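Local coordinates for UPF0141 protein yjdB (Campylobacter jejuni subsp. jejuni HB93-13, PDB 4TN0) that probably transfers phosphoethanolamine to cell-envelope acceptors, being required for polymyxin resistance and motility, and has a zinc-binding, alkaline phosphatase-like periplasmic domain, at residues A[156-162]-A[192-197]. Residues are numbered along the deposited sequence; the frame is centred on the assembly and turned at random.
Sequences SHGPTYY and TYDNTL
The hydroxyls of S156 and T196 are hydrogen-bonded where the loop after strand 146-152 folds against helix 186-211, in the alkaline phosphatase-like fold of this transferase domain. The loop presents S156, Y161 and Y162 to one flank of the helix, formed by T192, Y193 and T196. S156 OG donates to T196 OG1 at 2.7 Å. OG1 of T196 sits between its own backbone N and carbonyl carbon (chi1 70°), a torsion that also brings it close to Y193 O, three residues earlier, at a distance too short for that bond to be judged. The same torsion turns T196 CG2 to the loop, 3.4 Å from Y161 O. L197 CD2 packs on the S156 hydroxyl. The S156 side chain lies about 9 Å from the zinc ion, and its backbone is hydrogen-bonded to E26, a zinc ligand.

Y161 can be followed outward from its backbone. Its CB rests 3.9 Å from T192 CG2. Farther out, CD1 and then CE1 pass Y193 CD1, CE1 coming within 4.0 Å. The two rings form an offset edge-to-face pair with planes at 89°, the edge of Y193 directed at the face of Y161. S156 O lies in the plane of the Y161 ring at its edge, and the carbonyl carbon of P159 lies above one face, offset toward the rim. At the tip, Y161 OH is hydrogen-bonded to E229, whereas Y193 OH reaches T27 O; both side chains also touch L231.

Beyond the tyrosine pair, T192 OG1 is hydrogen-bonded to A188 O and to the amide N of C176, and the T192 methyl is directed to the loop, where CG2 meets Y162 N at 3.6 Å and Y162 CB at 3.8 Å.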
ATOM      1  N   SER A 156      -6.838   8.621   0.384  1.00 33.73           N
ATOM      2  CA  SER A 156      -8.014   9.193  -0.244  1.00 30.50           C
ATOM      3  C   SER A 156      -9.311   8.965   0.545  1.00 30.71           C
ATOM      4  O   SER A 156     -10.375   8.965  -0.048  1.00 31.87           O
ATOM      5  CB  SER A 156      -8.202   8.596  -1.637  1.00 34.24           C
ATOM      6  OG  SER A 156      -7.133   8.889  -2.511  1.00 38.95           O
ATOM      7  N   HIS A 157      -9.230   8.763   1.853  1.00 31.21           N
ATOM      8  CA  HIS A 157     -10.412   8.439   2.652  1.00 33.76           C
ATOM      9  C   HIS A 157     -11.543   9.426   2.363  1.00 34.77           C
ATOM     10  O   HIS A 157     -11.310  10.620   2.294  1.00 34.44           O
ATOM     11  CB  HIS A 157     -10.071   8.462   4.152  1.00 34.02           C
ATOM     12  CG  HIS A 157     -11.217   8.079   5.042  1.00 46.17           C
ATOM     13  ND1 HIS A 157     -11.966   9.012   5.738  1.00 48.58           N
ATOM     14  CD2 HIS A 157     -11.728   6.866   5.370  1.00 48.09           C
ATOM     15  CE1 HIS A 157     -12.897   8.391   6.442  1.00 47.03           C
ATOM     16  NE2 HIS A 157     -12.774   7.088   6.236  1.00 52.95           N
ATOM     17  N   GLY A 158     -12.744   8.921   2.125  1.00 33.34           N
ATOM     18  CA  GLY A 158     -13.900   9.764   1.855  1.00 28.64           C
ATOM     19  C   GLY A 158     -14.900   9.665   2.986  1.00 30.79           C
ATOM     20  O   GLY A 158     -14.696   8.886   3.925  1.00 32.44           O
ATOM     21  N   PRO A 159     -16.002  10.430   2.912  1.00 30.18           N
ATOM     22  CA  PRO A 159     -16.429  11.347   1.842  1.00 26.47           C
ATOM     23  C   PRO A 159     -15.787  12.746   1.823  1.00 31.44           C
ATOM     24  O   PRO A 159     -15.951  13.471   0.828  1.00 31.02           O
ATOM     25  CB  PRO A 159     -17.929  11.470   2.099  1.00 29.34           C
ATOM     26  CG  PRO A 159     -18.036  11.335   3.579  1.00 27.77           C
ATOM     27  CD  PRO A 159     -17.030  10.292   3.961  1.00 25.35           C
ATOM     28  N   THR A 160     -15.042  13.110   2.867  1.00 37.46           N
ATOM     29  CA  THR A 160     -14.384  14.421   2.913  1.00 36.03           C
ATOM     30  C   THR A 160     -13.032  14.423   2.185  1.00 38.49           C
ATOM     31  O   THR A 160     -12.003  14.771   2.788  1.00 37.00           O
ATOM     32  CB  THR A 160     -14.119  14.889   4.359  1.00 35.08           C
ATOM     33  OG1 THR A 160     -13.347  13.901   5.042  1.00 34.40           O
ATOM     34  CG2 THR A 160     -15.419  15.154   5.105  1.00 31.26           C
ATOM     35  N   TYR A 161     -13.037  14.043   0.906  1.00 34.61           N
ATOM     36  CA  TYR A 161     -11.823  13.977   0.104  1.00 31.63           C
ATOM     37  C   TYR A 161     -10.984  15.250   0.107  1.00 35.90           C
ATOM     38  O   TYR A 161      -9.754  15.196   0.149  1.00 34.59           O
ATOM     39  CB  TYR A 161     -12.164  13.652  -1.346  1.00 31.61           C
ATOM     40  CG  TYR A 161     -13.002  12.419  -1.549  1.00 34.32           C
ATOM     41  CD1 TYR A 161     -12.447  11.162  -1.361  1.00 32.36           C
ATOM     42  CD2 TYR A 161     -14.320  12.502  -2.005  1.00 30.69           C
ATOM     43  CE1 TYR A 161     -13.193  10.012  -1.559  1.00 34.49           C
ATOM     44  CE2 TYR A 161     -15.086  11.354  -2.212  1.00 33.41           C
ATOM     45  CZ  TYR A 161     -14.505  10.102  -1.994  1.00 33.60           C
ATOM     46  OH  TYR A 161     -15.210   8.933  -2.184  1.00 28.05           O
ATOM     47  N   TYR A 162     -11.655  16.396   0.055  1.00 39.18           N
ATOM     48  CA  TYR A 162     -10.985  17.688  -0.077  1.00 35.67           C
ATOM     49  C   TYR A 162     -10.121  17.998   1.140  1.00 38.03           C
ATOM     50  O   TYR A 162      -9.302  18.905   1.097  1.00 40.17           O
ATOM     51  CB  TYR A 162     -12.019  18.803  -0.290  1.00 34.81           C
ATOM     52  CG  TYR A 162     -12.847  19.071   0.933  1.00 33.79           C
ATOM     53  CD1 TYR A 162     -13.946  18.287   1.229  1.00 32.87           C
ATOM     54  CD2 TYR A 162     -12.527  20.113   1.800  1.00 34.43           C
ATOM     55  CE1 TYR A 162     -14.708  18.521   2.356  1.00 34.27           C
ATOM     56  CE2 TYR A 162     -13.285  20.357   2.936  1.00 31.64           C
ATOM     57  CZ  TYR A 162     -14.373  19.562   3.207  1.00 35.68           C
ATOM     58  OH  TYR A 162     -15.136  19.793   4.330  1.00 34.22           O
ATOM     59  N   THR A 192     -11.337  16.355  -7.221  1.00 39.02           N
ATOM     60  CA  THR A 192     -11.007  16.296  -5.803  1.00 37.98           C
ATOM     61  C   THR A 192     -10.352  14.973  -5.455  1.00 39.56           C
ATOM     62  O   THR A 192      -9.380  14.924  -4.701  1.00 37.83           O
ATOM     63  CB  THR A 192     -12.261  16.484  -4.944  1.00 39.87           C
ATOM     64  OG1 THR A 192     -13.072  17.519  -5.517  1.00 38.64           O
ATOM     65  CG2 THR A 192     -11.898  16.834  -3.515  1.00 34.18           C
ATOM     66  N   TYR A 193     -10.898  13.900  -6.023  1.00 39.77           N
ATOM     67  CA  TYR A 193     -10.405  12.555  -5.784  1.00 36.41           C
ATOM     68  C   TYR A 193      -8.991  12.414  -6.338  1.00 38.36           C
ATOM     69  O   TYR A 193      -8.126  11.810  -5.688  1.00 36.55           O
ATOM     70  CB  TYR A 193     -11.365  11.501  -6.392  1.00 33.35           C
ATOM     71  CG  TYR A 193     -10.913  10.066  -6.168  1.00 32.54           C
ATOM     72  CD1 TYR A 193     -11.066   9.455  -4.924  1.00 29.94           C
ATOM     73  CD2 TYR A 193     -10.341   9.320  -7.203  1.00 32.55           C
ATOM     74  CE1 TYR A 193     -10.637   8.147  -4.700  1.00 31.82           C
ATOM     75  CE2 TYR A 193      -9.925   8.004  -6.996  1.00 35.75           C
ATOM     76  CZ  TYR A 193     -10.081   7.427  -5.743  1.00 34.15           C
ATOM     77  OH  TYR A 193      -9.674   6.136  -5.528  1.00 38.40           O
ATOM     78  N   ASP A 194      -8.772  12.972  -7.528  1.00 35.62           N
ATOM     79  CA  ASP A 194      -7.477  12.930  -8.199  1.00 36.32           C
ATOM     80  C   ASP A 194      -6.393  13.742  -7.479  1.00 43.97           C
ATOM     81  O   ASP A 194      -5.205  13.350  -7.449  1.00 40.03           O
ATOM     82  CB  ASP A 194      -7.621  13.416  -9.631  1.00 39.92           C
ATOM     83  CG  ASP A 194      -8.279  12.389 -10.517  1.00 41.72           C
ATOM     84  OD1 ASP A 194      -8.445  11.243 -10.053  1.00 43.70           O
ATOM     85  OD2 ASP A 194      -8.590  12.698 -11.682  1.00 44.74           O
ATOM     86  N   ASN A 195      -6.800  14.866  -6.896  1.00 39.42           N
ATOM     87  CA  ASN A 195      -5.890  15.645  -6.063  1.00 40.43           C
ATOM     88  C   ASN A 195      -5.346  14.807  -4.920  1.00 40.49           C
ATOM     89  O   ASN A 195      -4.164  14.897  -4.605  1.00 44.34           O
ATOM     90  CB  ASN A 195      -6.576  16.883  -5.487  1.00 34.54           C
ATOM     91  CG  ASN A 195      -6.807  17.956  -6.511  1.00 37.93           C
ATOM     92  OD1 ASN A 195      -6.184  17.969  -7.571  1.00 37.28           O
ATOM     93  ND2 ASN A 195      -7.725  18.867  -6.203  1.00 40.23           N
ATOM     94  N   THR A 196      -6.206  14.004  -4.295  1.00 37.05           N
ATOM     95  CA  THR A 196      -5.769  13.167  -3.187  1.00 39.26           C
ATOM     96  C   THR A 196      -4.741  12.148  -3.669  1.00 39.89           C
ATOM     97  O   THR A 196      -3.824  11.797  -2.938  1.00 40.86           O
ATOM     98  CB  THR A 196      -6.940  12.410  -2.511  1.00 40.77           C
ATOM     99  OG1 THR A 196      -7.445  11.386  -3.391  1.00 37.99           O
ATOM    100  CG2 THR A 196      -8.032  13.346  -2.178  1.00 36.79           C
ATOM    101  N   LEU A 197      -4.902  11.682  -4.904  1.00 42.58           N
ATOM    102  CA  LEU A 197      -3.957  10.734  -5.496  1.00 39.62           C
ATOM    103  C   LEU A 197      -2.609  11.412  -5.771  1.00 46.46           C
ATOM    104  O   LEU A 197      -1.542  10.821  -5.553  1.00 47.01           O
ATOM    105  CB  LEU A 197      -4.533  10.151  -6.790  1.00 39.21           C
ATOM    106  CG  LEU A 197      -5.786   9.255  -6.693  1.00 43.78           C
ATOM    107  CD1 LEU A 197      -6.248   8.788  -8.056  1.00 39.67           C
ATOM    108  CD2 LEU A 197      -5.544   8.048  -5.785  1.00 41.36           C
TER